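Local coordinates for mannosyl-glycoprotein endo-beta-N-acetylglucosamidase-like domain-containing protein (Pseudomonas protegens, PDB 4KT3) that acts as a type VI secretion effector, a probable peptidoglycan glycoside hydrolase of lysozyme-like fold, here in complex with its immunity protein, at residues A[36-48]-A[62-74]. Residues are numbered along the deposited sequence; the frame is centred on the assembly and turned at random.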
loop_
_atom_site.group_PDB
_atom_site.type_symbol
_atom_site.label_atom_id
_atom_site.label_comp_id
_atom_site.label_asym_id
_atom_site.label_seq_id
_atom_site.Cartn_x
_atom_site.Cartn_y
_atom_site.Cartn_z
ATOM N N SER A 36 -2.763 -5.424 -10.811
ATOM C CA SER A 36 -3.231 -5.608 -9.440
ATOM C C SER A 36 -4.140 -4.452 -9.045
ATOM O O SER A 36 -5.233 -4.659 -8.478
ATOM C CB SER A 36 -2.035 -5.669 -8.497
ATOM O OG SER A 36 -2.437 -5.830 -7.148
ATOM N N ALA A 37 -3.658 -3.234 -9.272
ATOM C CA ALA A 37 -4.431 -2.050 -8.883
ATOM C C ALA A 37 -5.753 -1.934 -9.659
ATOM O O ALA A 37 -6.798 -1.625 -9.083
ATOM C CB ALA A 37 -3.583 -0.791 -9.044
ATOM N N VAL A 38 -5.712 -2.172 -10.964
ATOM C CA VAL A 38 -6.916 -2.094 -11.789
ATOM C C VAL A 38 -7.928 -3.144 -11.341
ATOM O O VAL A 38 -9.117 -2.876 -11.255
ATOM C CB VAL A 38 -6.579 -2.268 -13.303
ATOM C CG1 VAL A 38 -7.851 -2.461 -14.137
ATOM C CG2 VAL A 38 -5.796 -1.062 -13.811
ATOM N N THR A 39 -7.443 -4.341 -11.040
ATOM C CA THR A 39 -8.315 -5.424 -10.593
ATOM C C THR A 39 -9.083 -5.003 -9.321
ATOM O O THR A 39 -10.283 -5.211 -9.208
ATOM C CB THR A 39 -7.478 -6.704 -10.353
ATOM O OG1 THR A 39 -6.920 -7.146 -11.606
ATOM C CG2 THR A 39 -8.312 -7.826 -9.761
ATOM N N PHE A 40 -8.374 -4.411 -8.377
ATOM C CA PHE A 40 -8.986 -3.959 -7.139
ATOM C C PHE A 40 -10.047 -2.897 -7.397
ATOM O O PHE A 40 -11.187 -2.965 -6.880
ATOM C CB PHE A 40 -7.905 -3.394 -6.214
ATOM C CG PHE A 40 -8.452 -2.806 -4.947
ATOM C CD1 PHE A 40 -8.849 -3.632 -3.911
ATOM C CD2 PHE A 40 -8.581 -1.437 -4.803
ATOM C CE1 PHE A 40 -9.341 -3.102 -2.722
ATOM C CE2 PHE A 40 -9.087 -0.893 -3.627
ATOM C CZ PHE A 40 -9.469 -1.731 -2.585
ATOM N N VAL A 41 -9.695 -1.904 -8.199
ATOM C CA VAL A 41 -10.616 -0.807 -8.465
ATOM C C VAL A 41 -11.865 -1.323 -9.198
ATOM O O VAL A 41 -13.002 -0.993 -8.827
ATOM C CB VAL A 41 -9.891 0.310 -9.231
ATOM C CG1 VAL A 41 -10.888 1.331 -9.796
ATOM C CG2 VAL A 41 -8.856 0.971 -8.309
ATOM N N SER A 42 -11.674 -2.171 -10.204
ATOM C CA SER A 42 -12.807 -2.727 -10.938
ATOM C C SER A 42 -13.693 -3.565 -10.030
ATOM O O SER A 42 -14.913 -3.557 -10.169
ATOM C CB SER A 42 -12.322 -3.574 -12.101
ATOM O OG SER A 42 -11.727 -2.742 -13.072
ATOM N N LYS A 43 -13.088 -4.273 -9.084
ATOM C CA LYS A 43 -13.847 -5.182 -8.239
ATOM C C LYS A 43 -14.804 -4.443 -7.319
ATOM O O LYS A 43 -15.912 -4.900 -7.085
ATOM C CB LYS A 43 -12.901 -6.029 -7.385
ATOM C CG LYS A 43 -13.616 -7.031 -6.471
ATOM C CD LYS A 43 -12.635 -8.047 -5.922
ATOM C CE LYS A 43 -13.335 -9.106 -5.120
ATOM N NZ LYS A 43 -12.370 -10.001 -4.430
ATOM N N TYR A 44 -14.369 -3.310 -6.765
ATOM C CA TYR A 44 -15.092 -2.681 -5.658
ATOM C C TYR A 44 -15.649 -1.297 -5.921
ATOM O O TYR A 44 -16.333 -0.733 -5.063
ATOM C CB TYR A 44 -14.199 -2.622 -4.425
ATOM C CG TYR A 44 -13.864 -3.970 -3.841
ATOM C CD1 TYR A 44 -14.859 -4.789 -3.324
ATOM C CD2 TYR A 44 -12.548 -4.409 -3.770
ATOM C CE1 TYR A 44 -14.547 -6.025 -2.773
ATOM C CE2 TYR A 44 -12.232 -5.642 -3.230
ATOM C CZ TYR A 44 -13.229 -6.436 -2.722
ATOM O OH TYR A 44 -12.900 -7.658 -2.175
ATOM N N LYS A 45 -15.425 -0.751 -7.110
ATOM C CA LYS A 45 -15.907 0.607 -7.374
ATOM C C LYS A 45 -17.425 0.754 -7.249
ATOM O O LYS A 45 -17.910 1.768 -6.734
ATOM C CB LYS A 45 -15.407 1.123 -8.721
ATOM C CG LYS A 45 -15.833 0.334 -9.952
ATOM C CD LYS A 45 -15.138 0.890 -11.179
ATOM C CE LYS A 45 -15.523 0.123 -12.441
ATOM N NZ LYS A 45 -14.809 0.633 -13.643
ATOM N N ALA A 46 -18.184 -0.226 -7.713
ATOM C CA ALA A 46 -19.638 -0.117 -7.671
ATOM C C ALA A 46 -20.146 -0.249 -6.246
ATOM O O ALA A 46 -21.015 0.525 -5.836
ATOM C CB ALA A 46 -20.303 -1.135 -8.580
ATOM N N VAL A 47 -19.588 -1.174 -5.468
ATOM C CA VAL A 47 -20.046 -1.304 -4.077
ATOM C C VAL A 47 -19.702 -0.091 -3.208
ATOM O O VAL A 47 -20.400 0.212 -2.231
ATOM C CB VAL A 47 -19.616 -2.630 -3.397
ATOM C CG1 VAL A 47 -20.222 -3.828 -4.138
ATOM C CG2 VAL A 47 -18.152 -2.744 -3.331
ATOM N N CYS A 48 -18.676 0.658 -3.583
ATOM C CA CYS A 48 -18.342 1.874 -2.859
ATOM C C CYS A 48 -19.289 3.022 -3.123
ATOM O O CYS A 48 -19.407 3.916 -2.306
ATOM C CB CYS A 48 -16.950 2.345 -3.233
ATOM S SG CYS A 48 -15.652 1.399 -2.455
ATOM N N LEU A 62 -13.382 7.407 -1.222
ATOM C CA LEU A 62 -13.589 6.231 -0.384
ATOM C C LEU A 62 -12.787 5.030 -0.895
ATOM O O LEU A 62 -12.135 4.329 -0.111
ATOM C CB LEU A 62 -15.075 5.885 -0.313
ATOM C CG LEU A 62 -15.470 4.746 0.628
ATOM C CD1 LEU A 62 -15.165 5.083 2.078
ATOM C CD2 LEU A 62 -16.953 4.368 0.431
ATOM N N LEU A 63 -12.857 4.784 -2.202
ATOM C CA LEU A 63 -12.158 3.665 -2.801
ATOM C C LEU A 63 -10.643 3.869 -2.715
ATOM O O LEU A 63 -9.890 2.917 -2.503
ATOM C CB LEU A 63 -12.625 3.492 -4.247
ATOM C CG LEU A 63 -12.051 2.306 -5.033
ATOM C CD1 LEU A 63 -12.275 0.972 -4.332
ATOM C CD2 LEU A 63 -12.645 2.254 -6.448
ATOM N N GLY A 64 -10.208 5.117 -2.861
ATOM C CA GLY A 64 -8.804 5.481 -2.701
ATOM C C GLY A 64 -8.303 5.190 -1.298
ATOM O O GLY A 64 -7.186 4.692 -1.117
ATOM N N LEU A 65 -9.110 5.517 -0.292
ATOM C CA LEU A 65 -8.750 5.187 1.081
ATOM C C LEU A 65 -8.607 3.671 1.239
ATOM O O LEU A 65 -7.623 3.205 1.829
ATOM C CB LEU A 65 -9.731 5.770 2.096
ATOM C CG LEU A 65 -9.407 5.444 3.561
ATOM C CD1 LEU A 65 -8.025 5.939 3.975
ATOM C CD2 LEU A 65 -10.486 6.032 4.473
ATOM N N ALA A 66 -9.541 2.899 0.690
ATOM C CA ALA A 66 -9.418 1.445 0.769
ATOM C C ALA A 66 -8.136 0.960 0.065
ATOM O O ALA A 66 -7.475 0.041 0.540
ATOM C CB ALA A 66 -10.636 0.775 0.183
ATOM N N ALA A 67 -7.801 1.551 -1.079
ATOM C CA ALA A 67 -6.584 1.162 -1.806
ATOM C C ALA A 67 -5.326 1.410 -0.963
ATOM O O ALA A 67 -4.387 0.617 -0.986
ATOM C CB ALA A 67 -6.486 1.912 -3.123
ATOM N N GLN A 68 -5.298 2.543 -0.274
ATOM C CA GLN A 68 -4.221 2.895 0.645
ATOM C C GLN A 68 -4.112 1.905 1.811
ATOM O O GLN A 68 -3.027 1.450 2.159
ATOM C CB GLN A 68 -4.498 4.307 1.180
ATOM C CG GLN A 68 -3.827 4.692 2.498
ATOM C CD GLN A 68 -2.327 4.905 2.384
ATOM O OE1 GLN A 68 -1.668 4.384 1.481
ATOM N NE2 GLN A 68 -1.771 5.668 3.328
ATOM N N GLU A 69 -5.236 1.583 2.440
ATOM C CA GLU A 69 -5.196 0.756 3.640
ATOM C C GLU A 69 -4.907 -0.703 3.333
ATOM O O GLU A 69 -4.278 -1.399 4.144
ATOM C CB GLU A 69 -6.518 0.846 4.401
ATOM C CG GLU A 69 -6.883 2.251 4.895
ATOM C CD GLU A 69 -5.871 2.787 5.870
ATOM O OE1 GLU A 69 -5.705 2.178 6.955
ATOM O OE2 GLU A 69 -5.255 3.816 5.542
ATOM N N SER A 70 -5.391 -1.167 2.181
ATOM C CA SER A 70 -5.333 -2.586 1.819
ATOM C C SER A 70 -4.282 -2.955 0.781
ATOM O O SER A 70 -4.229 -4.105 0.365
ATOM C CB SER A 70 -6.710 -3.041 1.313
ATOM O OG SER A 70 -6.988 -2.555 0.011
ATOM N N GLN A 71 -3.484 -1.977 0.359
ATOM C CA GLN A 71 -2.497 -2.183 -0.700
ATOM C C GLN A 71 -3.206 -2.774 -1.932
ATOM O O GLN A 71 -2.824 -3.810 -2.497
ATOM C CB GLN A 71 -1.348 -3.083 -0.218
ATOM C CG GLN A 71 -0.512 -2.460 0.923
ATOM C CD GLN A 71 -1.260 -2.403 2.256
ATOM O OE1 GLN A 71 -1.401 -1.328 2.880
ATOM N NE2 GLN A 71 -1.743 -3.542 2.693
ATOM N N TYR A 72 -4.240 -2.069 -2.349
ATOM C CA TYR A 72 -5.064 -2.465 -3.475
ATOM C C TYR A 72 -5.510 -3.918 -3.317
ATOM O O TYR A 72 -5.467 -4.727 -4.250
ATOM C CB TYR A 72 -4.334 -2.225 -4.800
ATOM C CG TYR A 72 -4.300 -0.770 -5.254
ATOM C CD1 TYR A 72 -5.292 -0.267 -6.074
ATOM C CD2 TYR A 72 -3.258 0.089 -4.883
ATOM C CE1 TYR A 72 -5.269 1.049 -6.515
ATOM C CE2 TYR A 72 -3.228 1.424 -5.324
ATOM C CZ TYR A 72 -4.232 1.880 -6.158
ATOM O OH TYR A 72 -4.249 3.171 -6.646
ATOM N N GLY A 73 -5.947 -4.241 -2.107
ATOM C CA GLY A 73 -6.552 -5.524 -1.829
ATOM C C GLY A 73 -5.571 -6.664 -1.625
ATOM O O GLY A 73 -5.993 -7.820 -1.495
ATOM N N THR A 74 -4.274 -6.362 -1.583
ATOM C CA THR A 74 -3.265 -7.414 -1.446
ATOM C C THR A 74 -2.798 -7.678 -0.015
ATOM O O THR A 74 -2.151 -8.694 0.243
ATOM C CB THR A 74 -2.048 -7.170 -2.359
ATOM O OG1 THR A 74 -1.296 -6.020 -1.930
ATOM C CG2 THR A 74 -2.494 -6.995 -3.802
HETATM O O HOH W 1 -5.875 -6.395 -6.375
#
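F40 and L63 interlock as reciprocal knobs between helix segments 36-48 and 62-70, whose directions differ by 137°. The F40 ring is wedged among L63, A66, A67 and S70, with A66 CB at its edge, 3.9 Å from F40 CZ; CG set anti to the backbone N (chi1 176°) swings the ring into this hole, which the small A66 and A67 keep open enough for the ring to reach the backbone at A67. In return the fork of L63 enters between F40, V41, K45 and C48: its CD1 meets C48 SG at 3.9 Å, while its CD2 lies 3.8 Å from K45 CB, the apolar root of a lysine whose amine bonds M175.

CH-pi contacts take over beyond the helix end. Y72 CA sits over one face of the F40 ring, 3.9 Å from its centroid, and A37 CB covers a face of the Y72 ring, whose opposite face rests on A67 CB. A37 is small enough to let this ring lie close to the helix backbone.

One water bridges helix and turn, donating to S36 O (2.8 Å) and Y72 O (2.7 Å). Within 62-74, S70 OG braces the turn: it accepts from G73 N (2.9 Å), three residues on, an ST motif, while donating to A66 O. G73 suits its positive phi, and its N lies beside the F40 ring.

F114 also packs on F40, completing a buried knobs-into-holes helix interface in a largely helical domain consistent with the lysozyme-like fold.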